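Local coordinates for protein 3-guanidinopropionase (Pseudomonas aeruginosa, PDB 3NIQ) that hydrolyses 3-guanidinopropanoate to beta-alanine and urea, using two manganese ions in each subunit of a homohexamer, at residues Gly187-Val192 and Ile209-Phe214. Residues are numbered along the deposited sequence; the frame is centred on the assembly and turned at random.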
# COMPACT_ATOMS: atom_id res chain seq x y z
N GLY A 187 10.70 -23.14 16.00
CA GLY A 187 9.59 -22.38 15.44
C GLY A 187 8.78 -23.11 14.38
O GLY A 187 7.82 -22.55 13.86
N ILE A 188 9.16 -24.36 14.08
CA ILE A 188 8.55 -25.15 13.02
C ILE A 188 7.02 -25.26 13.18
O ILE A 188 6.54 -25.61 14.25
CB ILE A 188 9.15 -26.59 12.97
CG1 ILE A 188 10.70 -26.55 13.00
CG2 ILE A 188 8.64 -27.33 11.74
CD1 ILE A 188 11.35 -25.84 11.82
N ARG A 189 6.28 -24.95 12.11
CA ARG A 189 4.81 -24.97 12.16
C ARG A 189 4.14 -24.92 10.77
O ARG A 189 4.76 -24.59 9.77
CB ARG A 189 4.30 -23.79 12.98
CG ARG A 189 4.57 -22.45 12.29
CD ARG A 189 4.15 -21.29 13.12
NE ARG A 189 4.33 -20.04 12.36
CZ ARG A 189 5.48 -19.38 12.29
NH1 ARG A 189 6.54 -19.81 12.97
NH2 ARG A 189 5.55 -18.26 11.58
N GLY A 190 2.84 -25.24 10.73
CA GLY A 190 2.06 -25.11 9.50
C GLY A 190 1.82 -26.44 8.84
O GLY A 190 2.58 -27.39 9.07
N SER A 191 0.77 -26.52 8.02
CA SER A 191 0.42 -27.77 7.33
C SER A 191 1.62 -28.36 6.57
O SER A 191 2.53 -27.63 6.14
CB SER A 191 -0.79 -27.57 6.40
OG SER A 191 -0.57 -26.48 5.53
N VAL A 192 1.62 -29.68 6.44
CA VAL A 192 2.69 -30.41 5.76
C VAL A 192 2.11 -31.32 4.67
O VAL A 192 0.88 -31.49 4.59
CB VAL A 192 3.54 -31.25 6.76
CG1 VAL A 192 4.33 -30.32 7.68
CG2 VAL A 192 2.65 -32.21 7.58
N ILE A 209 12.32 -28.16 17.62
CA ILE A 209 11.39 -27.55 18.56
C ILE A 209 10.31 -26.85 17.76
O ILE A 209 10.44 -25.67 17.39
CB ILE A 209 12.10 -26.62 19.55
CG1 ILE A 209 13.16 -27.43 20.32
CG2 ILE A 209 11.10 -25.96 20.50
CD1 ILE A 209 14.08 -26.60 21.21
N HIS A 210 9.24 -27.60 17.48
CA HIS A 210 8.05 -27.04 16.84
C HIS A 210 7.49 -25.86 17.61
O HIS A 210 7.68 -25.76 18.82
CB HIS A 210 6.97 -28.12 16.70
CG HIS A 210 7.28 -29.14 15.64
ND1 HIS A 210 8.06 -30.24 15.88
CD2 HIS A 210 6.92 -29.21 14.34
CE1 HIS A 210 8.16 -30.96 14.78
NE2 HIS A 210 7.49 -30.36 13.82
N MET A 211 6.76 -24.99 16.91
CA MET A 211 6.11 -23.84 17.54
C MET A 211 5.36 -24.23 18.81
O MET A 211 5.43 -23.54 19.83
CB MET A 211 5.15 -23.16 16.56
CG MET A 211 4.68 -21.84 17.04
SD MET A 211 5.99 -20.60 17.02
CE MET A 211 5.22 -19.39 18.07
N GLU A 212 4.63 -25.35 18.74
CA GLU A 212 3.83 -25.81 19.88
C GLU A 212 4.70 -26.07 21.09
O GLU A 212 4.37 -25.66 22.20
CB GLU A 212 3.03 -27.08 19.52
CG GLU A 212 1.91 -26.87 18.49
CD GLU A 212 2.41 -26.57 17.06
OE1 GLU A 212 3.49 -27.06 16.65
OE2 GLU A 212 1.70 -25.83 16.34
N GLU A 213 5.84 -26.72 20.86
CA GLU A 213 6.76 -27.06 21.98
C GLU A 213 7.49 -25.82 22.50
O GLU A 213 7.74 -25.70 23.71
CB GLU A 213 7.76 -28.16 21.57
CG GLU A 213 8.67 -28.60 22.74
CD GLU A 213 9.68 -29.67 22.37
OE1 GLU A 213 9.94 -29.91 21.16
OE2 GLU A 213 10.23 -30.27 23.31
N PHE A 214 7.80 -24.89 21.61
CA PHE A 214 8.33 -23.60 22.01
C PHE A 214 7.38 -22.88 22.95
O PHE A 214 7.81 -22.29 23.95
CB PHE A 214 8.61 -22.71 20.80
CG PHE A 214 8.86 -21.27 21.16
CD1 PHE A 214 9.88 -20.93 22.04
CD2 PHE A 214 8.06 -20.24 20.63
CE1 PHE A 214 10.13 -19.61 22.39
CE2 PHE A 214 8.31 -18.90 20.97
CZ PHE A 214 9.34 -18.58 21.85
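Two neighbouring parallel strands of the arginase-type alpha/beta fold, joined through helix 199-204 as a beta-alpha-beta unit, meet here at their C-terminal ends, where the second gives way to helix 211-230 with H210 at the N-cap position. Two backbone hydrogen bonds join the segments, one between the strands and one from the helix start. G187 N donates to I209 O at 2.9 Å, nearly along the C=O axis. M211 N, in the first turn of the helix, reaches I188 O at 2.7 Å; the bond is straight at the proton (171°), but the donor stands above the carbonyl plane. G187 has phi near 111°, where a side chain would collide with the preceding carbonyl oxygen, so glycine suits the place.

Van der Waals contacts flank the I188 carbonyl. The beta-branch of I188 sends CG2, anti to its backbone N, to H210 CD2 at 3.6 Å, while the residue stays apolar beside the manganese ligand D148. R189 and M211 run side by side, R189 CB 3.7 Å from M211 CB; the unbranched M211 chain, bent at chi2, suits the aliphatic part of R189.

Polar ends are satisfied largely elsewhere. E212 forms a salt bridge with R270 and a hydrogen bond with H73, both of a second subunit. The long, extended chain of R189 carries the guanidinium to the carbonyls of E256, I257 and V243, while its NH1 also bonds G187 O at 3.2 Å, in the carbonyl plane but bent to 135° at the proton.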